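Local coordinates for endo-beta-mannanase (Opitutaceae bacterium TAV5, PDB 7BOB), which probably hydrolyses beta-1,4-linked mannosides as an exo-acting glycoside hydrolase family 5 enzyme that assembles as a homotrimer, at residues Val226-Gln231 / Asp235-His240; Ser193-Gln198 / Thr204-Gly209; His418-Ala423 / Ala578-Leu583. All coordinates share one frame; numbering follows the deposited sequence.

Overall arrangement
Interactions 1 and 2 belong to the beta/alpha-barrel expected of a family 5 glycoside hydrolase, and interaction 3 to the second domain, its centre about 31 Å and 29 Å from theirs. The first two, with centres 8 Å apart, share the chain between strands 191-192 and 237-241 and touch: Thr238 OG1 probably hydrogen-bonds to Cys195 O, and Asn228 ND2 to Arg207 O. Interaction 1 is partly buried, with amides and a carbonyl set against carbon. Interaction 2 is buried and centres on a sulfur-aromatic contact. Interaction 3, also buried, is wholly apolar across two helices of the second domain.

Interaction 1. Residues Val226-Gln231 / Asp235-His240; sequences VPNPAQ and DVLTMH
Leu237 overlaps the side chains of Asn228 and Gln231 with a single methyl, CD2, at the point where the long loop after helix 198-201 returns to strand 237-241 of the beta/alpha-barrel. CD2 lies 3.8 Å from ND2 of Asn228 and is equally near OE1 of Gln231, so one methyl meets two amides. The leucine crosses the asparagine at about a right angle and the glutamine at a slant. Asn228 can present its amide here because CG is anti to the backbone N (chi1 174°).

The loop is shaped by a type I turn from Asn228 to Gln231, closed by the backbone bond from Gln231 N to Asn228 O. A second touch lies nearer the start of the loop segment: CG of Pro227 rests 3.6 Å from the carbonyl O of Asp235. The carboxylate of Asp235 is engaged by Arg183 in a salt bridge.

Polar links run through and past the contact. A water 2.8 Å from Gln231 OE1 donates to it and weakly accepts from Thr238 N, bridging loop and strand. Both Asn228 ND2 and Gln231 NE2 donate to the carbonyl of Arg207, while Gln231 NE2 also reaches Gln199. Asn228 OD1 in turn accepts from Gly209 N.

Chemically, then, the leucine methyl packs against amides whose hydrogen-bonding capacity is used by Arg207, Gly209, Gln199 and the bridging water, which implies that polar bonds fix the amides while the direct contact with the strand is van der Waals.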
# COMPACT_ATOMS: atom_id res chain seq x y z
N VAL A 226 -9.86 -4.12 -37.05
CA VAL A 226 -8.74 -3.46 -36.38
C VAL A 226 -7.86 -4.56 -35.78
O VAL A 226 -8.40 -5.57 -35.32
CB VAL A 226 -9.27 -2.44 -35.36
CG1 VAL A 226 -8.31 -2.21 -34.24
CG2 VAL A 226 -9.64 -1.12 -36.04
N PRO A 227 -6.53 -4.44 -35.78
CA PRO A 227 -5.72 -5.60 -35.35
C PRO A 227 -5.85 -5.92 -33.87
O PRO A 227 -5.85 -7.10 -33.51
CB PRO A 227 -4.29 -5.19 -35.72
CG PRO A 227 -4.30 -3.73 -35.81
CD PRO A 227 -5.69 -3.32 -36.23
N ASN A 228 -5.98 -4.92 -32.99
CA ASN A 228 -5.98 -5.13 -31.54
C ASN A 228 -7.32 -4.67 -30.98
O ASN A 228 -7.47 -3.52 -30.55
CB ASN A 228 -4.81 -4.40 -30.88
CG ASN A 228 -4.84 -4.47 -29.33
OD1 ASN A 228 -5.42 -5.39 -28.75
ND2 ASN A 228 -4.24 -3.47 -28.68
N PRO A 229 -8.31 -5.57 -30.91
CA PRO A 229 -9.67 -5.16 -30.49
C PRO A 229 -9.77 -4.54 -29.09
O PRO A 229 -10.78 -3.88 -28.80
CB PRO A 229 -10.47 -6.47 -30.57
CG PRO A 229 -9.64 -7.38 -31.44
CD PRO A 229 -8.22 -7.01 -31.18
N ALA A 230 -8.78 -4.74 -28.22
CA ALA A 230 -8.80 -4.08 -26.92
C ALA A 230 -8.57 -2.59 -27.05
O ALA A 230 -8.82 -1.85 -26.09
CB ALA A 230 -7.76 -4.68 -25.98
N GLN A 231 -8.08 -2.14 -28.21
CA GLN A 231 -7.95 -0.73 -28.55
C GLN A 231 -8.79 -0.50 -29.80
O GLN A 231 -8.27 -0.45 -30.93
CB GLN A 231 -6.48 -0.35 -28.76
CG GLN A 231 -5.65 -0.38 -27.47
CD GLN A 231 -4.17 -0.12 -27.71
OE1 GLN A 231 -3.81 0.67 -28.57
NE2 GLN A 231 -3.32 -0.81 -26.97
N ASP A 235 -5.49 1.60 -35.75
CA ASP A 235 -4.89 0.81 -36.82
C ASP A 235 -3.44 0.47 -36.55
O ASP A 235 -2.97 -0.57 -37.00
CB ASP A 235 -4.98 1.56 -38.17
CG ASP A 235 -6.39 1.97 -38.51
OD1 ASP A 235 -7.21 1.10 -38.88
OD2 ASP A 235 -6.71 3.17 -38.39
N VAL A 236 -2.71 1.35 -35.87
CA VAL A 236 -1.27 1.18 -35.67
C VAL A 236 -0.97 1.29 -34.18
O VAL A 236 -1.12 2.37 -33.59
CB VAL A 236 -0.45 2.22 -36.44
CG1 VAL A 236 1.02 1.99 -36.18
CG2 VAL A 236 -0.76 2.16 -37.95
N LEU A 237 -0.53 0.19 -33.58
CA LEU A 237 -0.04 0.24 -32.21
C LEU A 237 1.24 1.05 -32.16
O LEU A 237 1.96 1.16 -33.16
CB LEU A 237 0.21 -1.18 -31.70
CG LEU A 237 -0.97 -2.12 -31.88
CD1 LEU A 237 -0.67 -3.50 -31.27
CD2 LEU A 237 -2.22 -1.50 -31.25
N THR A 238 1.52 1.65 -31.01
CA THR A 238 2.78 2.38 -30.85
C THR A 238 3.58 1.84 -29.65
O THR A 238 3.03 1.22 -28.73
CB THR A 238 2.54 3.88 -30.66
OG1 THR A 238 1.85 4.09 -29.44
CG2 THR A 238 1.72 4.46 -31.82
N MET A 239 4.89 2.10 -29.69
CA MET A 239 5.79 1.79 -28.59
C MET A 239 6.73 2.97 -28.41
O MET A 239 7.15 3.61 -29.39
CB MET A 239 6.59 0.50 -28.85
CG MET A 239 7.39 -0.00 -27.64
SD MET A 239 6.36 0.00 -26.14
CE MET A 239 5.06 -1.16 -26.59
N HIS A 240 6.99 3.32 -27.16
CA HIS A 240 7.93 4.35 -26.74
C HIS A 240 8.94 3.70 -25.81
O HIS A 240 8.58 2.87 -24.98
CB HIS A 240 7.25 5.48 -25.94
CG HIS A 240 6.20 6.23 -26.69
ND1 HIS A 240 5.51 7.28 -26.12
CD2 HIS A 240 5.72 6.10 -27.95
CE1 HIS A 240 4.64 7.76 -27.00
NE2 HIS A 240 4.75 7.06 -28.11
O HOH W 1 -1.00 0.83 -28.96

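Interaction 2. Residues Ser193-Gln198 / Thr204-Gly209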
# COMPACT_ATOMS: atom_id res chain seq x y z
N SER A 193 -2.40 4.90 -31.40
CA SER A 193 -2.78 5.09 -30.00
C SER A 193 -1.95 6.18 -29.34
O SER A 193 -2.49 6.99 -28.59
CB SER A 193 -2.63 3.78 -29.23
OG SER A 193 -1.28 3.58 -28.84
N GLY A 194 -0.64 6.22 -29.57
CA GLY A 194 0.23 7.12 -28.83
C GLY A 194 0.71 6.58 -27.49
O GLY A 194 1.38 7.31 -26.74
N CYS A 195 0.42 5.32 -27.17
CA CYS A 195 0.75 4.73 -25.88
C CYS A 195 2.23 4.31 -25.82
O CYS A 195 2.92 4.19 -26.83
CB CYS A 195 -0.15 3.52 -25.61
SG CYS A 195 -1.89 3.96 -25.30
N ASP A 196 2.70 4.07 -24.59
CA ASP A 196 4.10 3.71 -24.40
C ASP A 196 4.22 2.29 -23.87
O ASP A 196 3.28 1.49 -24.02
CB ASP A 196 4.80 4.74 -23.49
CG ASP A 196 4.22 4.79 -22.07
OD1 ASP A 196 3.59 3.81 -21.63
OD2 ASP A 196 4.40 5.82 -21.37
N HIS A 197 5.34 1.97 -23.23
CA HIS A 197 5.58 0.60 -22.80
C HIS A 197 4.73 0.19 -21.60
O HIS A 197 4.68 -1.00 -21.28
CB HIS A 197 7.08 0.40 -22.51
CG HIS A 197 7.58 1.16 -21.32
ND1 HIS A 197 7.39 2.52 -21.17
CD2 HIS A 197 8.28 0.75 -20.23
CE1 HIS A 197 7.93 2.91 -20.02
NE2 HIS A 197 8.48 1.86 -19.43
N GLN A 198 4.00 1.11 -20.98
CA GLN A 198 3.10 0.69 -19.92
C GLN A 198 1.97 -0.19 -20.43
O GLN A 198 1.31 -0.84 -19.62
CB GLN A 198 2.56 1.89 -19.16
CG GLN A 198 3.70 2.72 -18.62
CD GLN A 198 3.35 3.39 -17.36
OE1 GLN A 198 2.99 2.74 -16.39
NE2 GLN A 198 3.38 4.73 -17.36
N THR A 204 -3.14 -0.27 -17.35
CA THR A 204 -3.68 1.08 -17.38
C THR A 204 -5.03 1.13 -18.06
O THR A 204 -5.60 2.20 -18.17
CB THR A 204 -2.73 2.00 -18.14
OG1 THR A 204 -2.71 1.58 -19.52
CG2 THR A 204 -1.31 1.91 -17.57
N GLY A 205 -5.54 -0.02 -18.54
CA GLY A 205 -6.66 -0.05 -19.44
C GLY A 205 -6.28 0.07 -20.90
O GLY A 205 -7.15 -0.10 -21.77
N TRP A 206 -5.01 0.36 -21.21
CA TRP A 206 -4.53 0.42 -22.59
C TRP A 206 -3.80 -0.90 -22.86
O TRP A 206 -2.62 -1.06 -22.52
CB TRP A 206 -3.65 1.65 -22.81
CG TRP A 206 -4.47 2.93 -22.81
CD1 TRP A 206 -4.78 3.72 -21.73
CD2 TRP A 206 -5.11 3.54 -23.94
NE1 TRP A 206 -5.56 4.78 -22.12
CE2 TRP A 206 -5.78 4.70 -23.47
CE3 TRP A 206 -5.18 3.22 -25.31
CZ2 TRP A 206 -6.50 5.54 -24.32
CZ3 TRP A 206 -5.91 4.05 -26.14
CH2 TRP A 206 -6.55 5.21 -25.65
N ARG A 207 -4.52 -1.86 -23.44
CA ARG A 207 -4.12 -3.26 -23.40
C ARG A 207 -3.81 -3.81 -24.77
O ARG A 207 -4.40 -3.41 -25.78
CB ARG A 207 -5.22 -4.10 -22.78
CG ARG A 207 -5.50 -3.77 -21.33
CD ARG A 207 -6.82 -4.35 -20.90
NE ARG A 207 -6.96 -4.35 -19.44
CZ ARG A 207 -8.00 -4.87 -18.80
NH1 ARG A 207 -9.00 -5.42 -19.49
NH2 ARG A 207 -8.04 -4.85 -17.46
N LEU A 208 -2.85 -4.74 -24.79
CA LEU A 208 -2.60 -5.61 -25.92
C LEU A 208 -3.43 -6.87 -25.73
O LEU A 208 -3.13 -7.67 -24.85
CB LEU A 208 -1.11 -5.98 -26.01
CG LEU A 208 -0.10 -4.84 -25.99
CD1 LEU A 208 1.31 -5.39 -25.91
CD2 LEU A 208 -0.27 -3.99 -27.24
N GLY A 209 -4.47 -7.04 -26.52
CA GLY A 209 -5.13 -8.33 -26.50
C GLY A 209 -6.59 -8.33 -26.14
O GLY A 209 -6.96 -8.29 -24.95
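Two loops flanking the short helix 198-201, beyond strand 191-192 of the beta/alpha-barrel, meet through a sulfur-aromatic contact between Cys195 and Trp206. The thiol sulfur SG lies 3.1 Å above the indole plane, displaced toward the rim, and is 4.0 Å from the centroid of the six-membered ring. That direction is 39° off the ring normal, an oblique approach. The nearest ring atom is CE3, at 3.4 Å from SG, with CD2 only slightly farther. With chi1 at -69°, the thiol stands beside its own backbone N and anti to the carbonyl carbon, which brings SG obliquely against the indole.

Each loop has an ST turn that ends on its contact residue. Ser193 OG accepts from Cys195 N at 3.0 Å in a nearly straight bond (167°), and the same hydroxyl is hydrogen-bonded to Thr238 OG1 on strand 237-241. In the matching turn, Thr204 OG1 takes the N-H of Trp206 at 3.1 Å and also sits at the edge of that indole, in its plane. Thus each of the two residues that form the sulfur contact has its backbone N held by a hydroxyl two positions earlier.

Asp196 caps the start of helix 198-201: its OD1 receives Gln198 N at 2.8 Å, the donor coming from above the carboxylate plane. At the first residue of that helix, Gln198 makes a looser touch, its CB lying 4.2 Å from the methyl CG2 of Thr204. Helix 168-183 packs against the indole through Val171, Trp174 and Cys175, while Asp158 touches Cys195, Gln198 and Thr204.

Interaction 3. Residues His418-Ala423 / Ala578-Leu583; sequences HLLQSA and AWYAAL
The end of helix 406-422 packs across helix 569-583, steeply inclined to it, and the backbones come nearest at Leu420 and Tyr580, whose CA atoms are 6.8 Å apart. This is helix-helix packing within the second domain, whose mixed sheet of parallel and antiparallel strands includes 427-431 and 549-554. Ala423 is the first residue to leave helical geometry at the end of helix 406-422, although its N still bonds back to Leu419 O.

Tyr580 provides the surface on which both leucines settle. Its CB points toward the other helix and, with CG anti to the carbonyl carbon (chi1 -68°), the ring carries its CE2 edge to Leu419 while CB stays against Leu420. Leu419 comes to the ring's edge, near its plane, with CD1 3.8 Å from CE2 of Tyr580. Leu420 works closer to the root of the same side chain: its CD2 is 3.7 Å from Tyr580 CB, and its CG stands 4.2 Å above the ring plane, offset toward the rim. Each leucine crosses the tyrosine at about a right angle; Leu419 CD1 meets the ring edge, whereas Leu420 CD2 approaches obliquely.

A serine at Tyr580 would probably leave Leu419 CD1 without its ring partner, open a gap between the helices and deprive Glu559 of a hydrogen bond.

Other parts of the domain complete the setting. The ring of His473 meets that of Tyr580 with their planes at about 50°, and Ser577 OG bonds to the carbonyl of Leu419. At the far end of the aromatic side chain, Tyr580 OH is hydrogen-bonded to Glu559 OE2.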
# COMPACT_ATOMS: atom_id res chain seq x y z
N HIS A 418 16.24 -11.44 -22.08
CA HIS A 418 17.63 -11.00 -22.12
C HIS A 418 18.59 -12.18 -21.93
O HIS A 418 19.62 -12.28 -22.62
CB HIS A 418 17.88 -9.94 -21.05
CG HIS A 418 19.31 -9.82 -20.64
ND1 HIS A 418 20.30 -9.34 -21.49
CD2 HIS A 418 19.93 -10.12 -19.47
CE1 HIS A 418 21.46 -9.35 -20.85
NE2 HIS A 418 21.26 -9.81 -19.63
N LEU A 419 18.27 -13.09 -21.00
CA LEU A 419 19.18 -14.19 -20.71
C LEU A 419 19.20 -15.19 -21.85
O LEU A 419 20.25 -15.78 -22.12
CB LEU A 419 18.79 -14.87 -19.39
CG LEU A 419 18.87 -14.05 -18.10
CD1 LEU A 419 18.30 -14.82 -16.89
CD2 LEU A 419 20.30 -13.56 -17.79
N LEU A 420 18.07 -15.41 -22.52
CA LEU A 420 18.07 -16.28 -23.68
C LEU A 420 18.89 -15.70 -24.83
O LEU A 420 19.60 -16.43 -25.53
CB LEU A 420 16.63 -16.55 -24.12
CG LEU A 420 15.86 -17.49 -23.20
CD1 LEU A 420 14.36 -17.26 -23.31
CD2 LEU A 420 16.24 -18.94 -23.53
N GLN A 421 18.82 -14.37 -25.03
CA GLN A 421 19.66 -13.74 -26.05
C GLN A 421 21.13 -13.81 -25.66
O GLN A 421 21.99 -13.77 -26.54
CB GLN A 421 19.27 -12.28 -26.28
CG GLN A 421 17.87 -12.08 -26.79
CD GLN A 421 17.60 -10.64 -27.31
OE1 GLN A 421 18.12 -9.65 -26.78
NE2 GLN A 421 16.81 -10.56 -28.35
N SER A 422 21.44 -13.87 -24.36
CA SER A 422 22.84 -14.07 -23.98
C SER A 422 23.28 -15.51 -24.24
O SER A 422 24.47 -15.75 -24.52
CB SER A 422 23.03 -13.70 -22.51
OG SER A 422 23.26 -12.32 -22.38
N ALA A 423 22.36 -16.47 -24.18
CA ALA A 423 22.63 -17.81 -24.69
C ALA A 423 22.58 -17.87 -26.20
O ALA A 423 22.59 -18.96 -26.76
CB ALA A 423 21.63 -18.82 -24.12
N ALA A 578 23.21 -19.66 -18.62
CA ALA A 578 23.55 -21.06 -18.84
C ALA A 578 22.43 -22.00 -18.37
O ALA A 578 22.29 -23.10 -18.91
CB ALA A 578 24.86 -21.40 -18.14
N TRP A 579 21.64 -21.56 -17.38
CA TRP A 579 20.51 -22.37 -16.91
C TRP A 579 19.56 -22.72 -18.05
O TRP A 579 19.16 -23.89 -18.21
CB TRP A 579 19.75 -21.65 -15.81
CG TRP A 579 18.50 -22.38 -15.41
CD1 TRP A 579 17.25 -22.22 -15.94
CD2 TRP A 579 18.39 -23.44 -14.43
NE1 TRP A 579 16.37 -23.09 -15.33
CE2 TRP A 579 17.04 -23.85 -14.41
CE3 TRP A 579 19.31 -24.08 -13.59
CZ2 TRP A 579 16.58 -24.86 -13.57
CZ3 TRP A 579 18.85 -25.08 -12.75
CH2 TRP A 579 17.51 -25.46 -12.75
N TYR A 580 19.13 -21.71 -18.84
CA TYR A 580 18.19 -21.99 -19.92
C TYR A 580 18.79 -22.94 -20.95
O TYR A 580 18.10 -23.83 -21.47
CB TYR A 580 17.73 -20.70 -20.60
CG TYR A 580 16.89 -19.82 -19.72
CD1 TYR A 580 15.50 -19.99 -19.67
CD2 TYR A 580 17.47 -18.85 -18.94
CE1 TYR A 580 14.72 -19.21 -18.86
CE2 TYR A 580 16.70 -18.06 -18.12
CZ TYR A 580 15.33 -18.24 -18.09
OH TYR A 580 14.59 -17.45 -17.28
N ALA A 581 20.07 -22.74 -21.29
CA ALA A 581 20.70 -23.59 -22.30
C ALA A 581 20.68 -25.05 -21.87
O ALA A 581 20.30 -25.93 -22.64
CB ALA A 581 22.13 -23.12 -22.56
N ALA A 582 21.05 -25.33 -20.61
CA ALA A 582 21.09 -26.71 -20.14
C ALA A 582 19.72 -27.38 -20.22
O ALA A 582 19.62 -28.57 -20.56
CB ALA A 582 21.62 -26.76 -18.71
N LEU A 583 18.65 -26.64 -19.94
CA LEU A 583 17.34 -27.25 -19.82
C LEU A 583 16.56 -27.28 -21.12
O LEU A 583 15.56 -28.02 -21.22
CB LEU A 583 16.51 -26.52 -18.77
CG LEU A 583 16.97 -26.76 -17.33
CD1 LEU A 583 15.80 -26.53 -16.47
CD2 LEU A 583 17.50 -28.16 -17.15